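Local coordinates for accelerated-cell-death 11 (Arabidopsis thaliana, PDB 4NT1), which selectively transfers ceramide-1-phosphate and phytoceramide-1-phosphate between membranes, without carrying ceramide or glycosphingolipids, at residues Lys20-Val25 with Val184-Pro189; Glu117-Ser122 with Ile178-Tyr183; His164-Asn167 with Asp172-Ala175. All coordinates share one frame; numbering follows the deposited sequence. Where two conformers were deposited one is given.

Interaction 1 of 3, residues Lys20-Val25 with Val184-Pro189; sequences KLAIIV and VNSSAP
Ala22 of helix 10-25 rests its single methyl on the backbone of Ser186 in helix 173-199, the place where the two segments come nearest. Its CB lies 3.6 Å from the Ser186 O atom and 3.8 Å from Ser186 CB, so the methyl meets carbonyl and side chain together. Because neither residue carries more than one heavy atom beyond CB, the CA atoms of Ala22 and Ser186 can come within 5.1 Å and the segment axes within 8.3 Å, at an angle of 40°. One turn further along each helix the contact becomes purely apolar. The ring of Pro189 turns its CG toward the Ala22 methyl and sets its CB 4.2 Å from Val25 CG2, a touch that is uncertain because this valine was modelled in two conformers. No hydrogen bond joins the segments, and the contact between them is one of van der Waals packing.

Behind this first shell, the Ser186 hydroxyl stays on its own helix: with OG beside the backbone N and anti to the carbonyl carbon (chi1 -68°), it makes a weak hydrogen bond to Ser182 O. Pro189 has no N-H to give to the preceding turn, and helix 173-199 is kinked there. Leu21, next to Ala22, packs into the interior against Ala40 of helix 34-51 and Leu190, while Val25 also reaches Leu190 and Tyr193. On the far flank of helix 173-199, Val184 and Ser187 lean on helix 98-121. The pair thus joins the first and last helices of the chain through a close helix-helix crossing with Ala22 and Ser186 at its nearest point, in keeping with the all-helical, two-layer GLTP fold to which this lipid transfer protein belongs.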
# COMPACT_ATOMS: atom_id res chain seq x y z
N LYS A 20 2.37 -11.81 -8.69
CA LYS A 20 2.41 -13.12 -8.03
C LYS A 20 1.35 -13.25 -6.93
O LYS A 20 0.72 -14.29 -6.80
CB LYS A 20 3.79 -13.39 -7.43
CG LYS A 20 4.88 -13.64 -8.46
CD LYS A 20 6.22 -13.81 -7.76
CE LYS A 20 7.35 -13.98 -8.77
NZ LYS A 20 7.62 -12.70 -9.49
N LEU A 21 1.17 -12.19 -6.15
CA LEU A 21 0.16 -12.19 -5.10
C LEU A 21 -1.23 -12.26 -5.71
O LEU A 21 -2.09 -12.97 -5.20
CB LEU A 21 0.32 -10.96 -4.18
CG LEU A 21 1.59 -11.02 -3.32
CD1 LEU A 21 1.85 -9.69 -2.57
CD2 LEU A 21 1.50 -12.19 -2.34
N ALA A 22 -1.46 -11.54 -6.82
CA ALA A 22 -2.78 -11.58 -7.48
C ALA A 22 -3.08 -13.00 -7.99
O ALA A 22 -4.20 -13.50 -7.86
CB ALA A 22 -2.83 -10.58 -8.62
N ILE A 23 -2.07 -13.63 -8.57
CA ILE A 23 -2.21 -15.02 -9.02
C ILE A 23 -2.61 -15.95 -7.87
O ILE A 23 -3.49 -16.80 -8.03
CB ILE A 23 -0.92 -15.54 -9.67
CG1 ILE A 23 -0.67 -14.81 -10.98
CG2 ILE A 23 -0.98 -17.06 -9.86
CD1 ILE A 23 0.73 -15.06 -11.57
N ILE A 24 -1.98 -15.78 -6.71
CA ILE A 24 -2.31 -16.57 -5.53
C ILE A 24 -3.75 -16.32 -5.06
O ILE A 24 -4.49 -17.26 -4.79
CB ILE A 24 -1.33 -16.28 -4.37
CG1 ILE A 24 0.07 -16.82 -4.70
CG2 ILE A 24 -1.86 -16.89 -3.05
CD1 ILE A 24 1.17 -16.28 -3.77
N VAL A 25 -4.15 -15.06 -4.96
CA VAL A 25 -5.50 -14.78 -4.46
C VAL A 25 -6.56 -15.24 -5.45
O VAL A 25 -7.70 -15.49 -5.06
CB VAL A 25 -5.74 -13.30 -4.11
CG1 VAL A 25 -4.80 -12.85 -2.98
CG2 VAL A 25 -5.63 -12.42 -5.33
N VAL A 184 -1.80 -1.61 -10.45
CA VAL A 184 -3.20 -1.31 -10.20
C VAL A 184 -4.05 -2.56 -10.39
O VAL A 184 -4.92 -2.87 -9.56
CB VAL A 184 -3.73 -0.18 -11.09
CG1 VAL A 184 -5.25 -0.13 -11.02
CG2 VAL A 184 -3.11 1.14 -10.68
N ASN A 185 -3.80 -3.29 -11.47
CA ASN A 185 -4.57 -4.50 -11.77
C ASN A 185 -4.34 -5.65 -10.80
O ASN A 185 -5.25 -6.44 -10.53
CB ASN A 185 -4.29 -4.99 -13.19
CG ASN A 185 -4.79 -4.02 -14.23
OD1 ASN A 185 -5.65 -3.19 -13.94
ND2 ASN A 185 -4.26 -4.12 -15.44
N SER A 186 -3.12 -5.76 -10.29
CA SER A 186 -2.80 -6.84 -9.36
C SER A 186 -3.23 -6.51 -7.94
O SER A 186 -3.77 -7.36 -7.22
CB SER A 186 -1.30 -7.14 -9.39
OG SER A 186 -0.92 -7.69 -10.63
N SER A 187 -3.02 -5.26 -7.54
CA SER A 187 -3.29 -4.86 -6.16
C SER A 187 -4.78 -4.83 -5.87
O SER A 187 -5.20 -5.07 -4.73
CB SER A 187 -2.64 -3.51 -5.83
OG SER A 187 -3.24 -2.45 -6.54
N ALA A 188 -5.60 -4.55 -6.88
CA ALA A 188 -7.03 -4.42 -6.63
C ALA A 188 -7.64 -5.69 -6.03
O ALA A 188 -8.27 -5.63 -4.98
CB ALA A 188 -7.79 -3.96 -7.88
N PRO A 189 -7.44 -6.85 -6.68
CA PRO A 189 -7.98 -8.09 -6.09
C PRO A 189 -7.34 -8.44 -4.75
O PRO A 189 -8.00 -9.03 -3.90
CB PRO A 189 -7.65 -9.17 -7.13
CG PRO A 189 -6.60 -8.57 -8.01
CD PRO A 189 -6.81 -7.09 -7.99

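Interaction 2 of 3, residues Glu117-Ser122 with Ile178-Tyr183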
# COMPACT_ATOMS: atom_id res chain seq x y z
N GLU A 117 -3.52 4.99 -10.31
CA GLU A 117 -4.71 5.21 -11.13
C GLU A 117 -4.81 6.68 -11.52
O GLU A 117 -5.13 7.02 -12.66
CB GLU A 117 -5.98 4.80 -10.37
CG GLU A 117 -6.24 3.30 -10.30
CD GLU A 117 -7.36 2.94 -9.33
OE1 GLU A 117 -7.64 3.73 -8.41
OE2 GLU A 117 -7.96 1.85 -9.48
N GLN A 118 -4.55 7.56 -10.56
CA GLN A 118 -4.73 8.99 -10.81
C GLN A 118 -3.62 9.57 -11.68
O GLN A 118 -3.87 10.47 -12.49
CB GLN A 118 -4.87 9.77 -9.50
CG GLN A 118 -6.15 9.44 -8.74
CD GLN A 118 -7.38 9.93 -9.47
OE1 GLN A 118 -7.37 11.00 -10.08
NE2 GLN A 118 -8.45 9.14 -9.43
N ILE A 119 -2.40 9.06 -11.52
CA ILE A 119 -1.31 9.44 -12.40
C ILE A 119 -1.65 9.06 -13.83
O ILE A 119 -1.54 9.88 -14.75
CB ILE A 119 0.02 8.81 -11.97
CG1 ILE A 119 0.51 9.45 -10.66
CG2 ILE A 119 1.06 8.97 -13.06
CD1 ILE A 119 1.79 8.85 -10.11
N ILE A 120 -2.09 7.83 -14.03
CA ILE A 120 -2.48 7.38 -15.37
C ILE A 120 -3.61 8.24 -15.94
O ILE A 120 -3.55 8.69 -17.09
CB ILE A 120 -2.87 5.89 -15.37
CG1 ILE A 120 -1.64 5.04 -15.03
CG2 ILE A 120 -3.43 5.48 -16.73
CD1 ILE A 120 -1.96 3.63 -14.54
N ALA A 121 -4.63 8.50 -15.12
CA ALA A 121 -5.80 9.26 -15.54
C ALA A 121 -5.47 10.72 -15.85
O ALA A 121 -6.17 11.38 -16.62
CB ALA A 121 -6.89 9.18 -14.48
N SER A 122 -4.40 11.24 -15.26
CA SER A 122 -4.05 12.64 -15.49
C SER A 122 -2.93 12.83 -16.51
O SER A 122 -2.33 13.89 -16.58
CB SER A 122 -3.69 13.33 -14.17
OG SER A 122 -2.50 12.77 -13.65
N ILE A 178 2.78 1.30 -18.12
CA ILE A 178 2.53 -0.14 -18.16
C ILE A 178 2.66 -0.79 -16.79
O ILE A 178 1.81 -1.59 -16.37
CB ILE A 178 3.45 -0.83 -19.18
CG1 ILE A 178 2.90 -0.58 -20.59
CG2 ILE A 178 3.56 -2.32 -18.89
CD1 ILE A 178 3.92 -0.73 -21.69
N HIS A 179 3.72 -0.46 -16.08
CA HIS A 179 3.96 -1.11 -14.79
C HIS A 179 3.10 -0.55 -13.67
O HIS A 179 2.74 -1.28 -12.74
CB HIS A 179 5.44 -1.08 -14.43
CG HIS A 179 6.26 -1.98 -15.29
ND1 HIS A 179 6.43 -3.32 -15.01
CD2 HIS A 179 6.92 -1.75 -16.45
CE1 HIS A 179 7.18 -3.87 -15.94
NE2 HIS A 179 7.49 -2.94 -16.83
N MET A 180 2.74 0.73 -13.75
CA MET A 180 1.78 1.29 -12.81
C MET A 180 0.42 0.62 -12.99
O MET A 180 -0.21 0.19 -12.03
CB MET A 180 1.65 2.81 -12.98
CG MET A 180 2.81 3.61 -12.39
SD MET A 180 2.49 5.38 -12.45
CE MET A 180 3.97 6.03 -11.70
N GLN A 181 -0.02 0.51 -14.24
CA GLN A 181 -1.29 -0.14 -14.51
C GLN A 181 -1.25 -1.61 -14.07
O GLN A 181 -2.26 -2.16 -13.64
CB GLN A 181 -1.62 -0.06 -16.00
CG GLN A 181 -2.98 -0.67 -16.32
CD GLN A 181 -4.11 0.12 -15.71
OE1 GLN A 181 -4.85 -0.39 -14.85
NE2 GLN A 181 -4.26 1.36 -16.14
N SER A 182 -0.10 -2.24 -14.19
CA SER A 182 0.03 -3.62 -13.74
C SER A 182 -0.19 -3.69 -12.24
O SER A 182 -0.97 -4.52 -11.76
CB SER A 182 1.41 -4.19 -14.07
OG SER A 182 1.46 -5.56 -13.70
N TYR A 183 0.49 -2.81 -11.49
CA TYR A 183 0.29 -2.76 -10.04
C TYR A 183 -1.17 -2.51 -9.70
O TYR A 183 -1.72 -3.11 -8.76
CB TYR A 183 1.15 -1.68 -9.38
CG TYR A 183 0.82 -1.55 -7.91
CD1 TYR A 183 1.36 -2.44 -6.98
CD2 TYR A 183 -0.08 -0.60 -7.46
CE1 TYR A 183 1.03 -2.35 -5.63
CE2 TYR A 183 -0.41 -0.50 -6.12
CZ TYR A 183 0.15 -1.38 -5.21
OH TYR A 183 -0.17 -1.29 -3.87
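Ile119 and Ile120, near the C-terminal end of helix 98-121, pack against Met180 and Gln181 of helix 173-199 in a helix-helix crossing of the GLTP fold. The segment axes approach to 9.8 Å, and their directions differ by 139°, so the helices run roughly antiparallel. Apolar contacts carry the interface. Extended beyond CG (chi2 -173°), Met180 brings its SD atom to 3.9 Å from Ile119 CG2 and its terminal CE beside Ile119 CD1; the two side chains cross at about a right angle. Phe116 lies against the same methionine, and Pro131 of helix 129-139 touches Ile119.

No hydrogen bond spans the crossing; Ile119 O accepts from Arg162 NH1, at the start of helix 162-168. Contacts of mixed character centre on Ile120, whose CG1 branch projects toward helix 173-199 and lies across the Gln181 side chain. The CD1 methyl at its end lies against both Met180 and Gln181, 4.0 Å from Met180 CB and 3.7 Å from the backbone N of Gln181.

Interaction 3 of 3, residues His164-Asn167 with Asp172-Ala175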
# COMPACT_ATOMS: atom_id res chain seq x y z
N HIS A 164 10.31 14.09 -12.65
CA HIS A 164 11.33 13.75 -11.67
C HIS A 164 11.02 12.41 -10.99
O HIS A 164 11.92 11.61 -10.76
CB HIS A 164 11.46 14.86 -10.62
CG HIS A 164 12.58 14.64 -9.65
ND1 HIS A 164 12.61 15.20 -8.39
CD2 HIS A 164 13.72 13.91 -9.77
CE1 HIS A 164 13.71 14.82 -7.77
NE2 HIS A 164 14.40 14.03 -8.58
N LEU A 165 9.75 12.16 -10.69
CA LEU A 165 9.36 10.88 -10.10
C LEU A 165 9.71 9.72 -11.04
O LEU A 165 10.26 8.70 -10.61
CB LEU A 165 7.87 10.84 -9.75
CG LEU A 165 7.37 9.49 -9.22
CD1 LEU A 165 8.01 9.18 -7.88
CD2 LEU A 165 5.84 9.42 -9.12
N LEU A 166 9.39 9.88 -12.32
CA LEU A 166 9.72 8.84 -13.28
C LEU A 166 11.24 8.63 -13.33
O LEU A 166 11.72 7.52 -13.48
CB LEU A 166 9.16 9.18 -14.66
CG LEU A 166 7.64 9.28 -14.70
CD1 LEU A 166 7.14 9.42 -16.14
CD2 LEU A 166 7.00 8.08 -14.02
N ASN A 167 11.99 9.71 -13.19
CA ASN A 167 13.44 9.61 -13.17
C ASN A 167 13.93 8.80 -11.98
O ASN A 167 14.81 7.94 -12.11
CB ASN A 167 14.08 11.00 -13.17
CG ASN A 167 15.59 10.95 -13.25
OD1 ASN A 167 16.16 10.69 -14.32
ND2 ASN A 167 16.26 11.20 -12.13
N ASP A 172 10.57 5.64 -18.43
CA ASP A 172 9.94 6.71 -19.19
C ASP A 172 8.42 6.60 -19.07
O ASP A 172 7.92 5.64 -18.47
CB ASP A 172 10.41 6.74 -20.66
CG ASP A 172 10.17 5.43 -21.38
OD1 ASP A 172 9.16 4.75 -21.10
OD2 ASP A 172 11.01 5.08 -22.24
N GLU A 173 7.70 7.57 -19.61
CA GLU A 173 6.24 7.60 -19.46
C GLU A 173 5.60 6.29 -19.92
O GLU A 173 4.80 5.71 -19.20
CB GLU A 173 5.62 8.79 -20.20
CG GLU A 173 5.72 10.13 -19.46
CD GLU A 173 4.62 10.33 -18.42
OE1 GLU A 173 3.73 9.45 -18.30
OE2 GLU A 173 4.63 11.39 -17.74
N ALA A 174 5.96 5.81 -21.11
CA ALA A 174 5.33 4.61 -21.65
C ALA A 174 5.48 3.39 -20.74
O ALA A 174 4.50 2.71 -20.44
CB ALA A 174 5.85 4.31 -23.06
N ALA A 175 6.72 3.12 -20.32
CA ALA A 175 7.01 1.95 -19.49
C ALA A 175 6.41 2.10 -18.09
O ALA A 175 5.91 1.14 -17.51
CB ALA A 175 8.50 1.74 -19.38
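Leu166 of helix 162-168 points its side chain at the start of helix 173-199, where its CD1 methyl meets first Asp172 and then Glu173. At Asp172 the touch is with the backbone, 4.3 Å from Leu166 CD1 to the carbonyl carbon C. The CB of Asp172 leaves away from Leu166, and the carboxylate caps the helix: its OD1 accepts from Ala175 N at 3.0 Å, and the bond is almost straight at 172°. This N-cap bond occupies an amide that has no preceding helical turn to supply an acceptor.

Glu173 follows, and its CB too leaves in the direction away from Leu166. The chain then bends at chi2 (-84°) and swings the carboxylate back, so that the leucine methyl sits over one of its faces, with Leu166 CD1 3.5 Å from Glu173 CD and 3.7 Å from CG. The charge is met by Arg162, at the beginning of the leucine's own helix, whose NE forms a salt bridge with OE2 and probably helps to keep the carboxylate in place. Ala175 completes the first turn through the capping bond. The whole is a short helix-loop-helix connection in which an Asp N-cap starts the second helix and Leu166 of the first packs against that start.

All three interactions draw on helix 173-199, and they meet it in the order 3, 2, 1 from its N-terminal end. Interaction 3 ties it to the preceding helix 162-168, interaction 2 to helix 98-121 and interaction 1 to helix 10-25, so, from that end onward, the helix meets partners increasingly distant in sequence. The centres of interactions 2 and 3 lie about 11 Å apart and those of 1 and 2 about 15 Å; interactions 1 and 3, with centres about 23 Å apart, do not touch. Val184 packs on Glu117 between interactions 1 and 2, and Ile119 on Leu165 between 2 and 3. All three contacts lie away from the residues that bind the ceramide-1-phosphate.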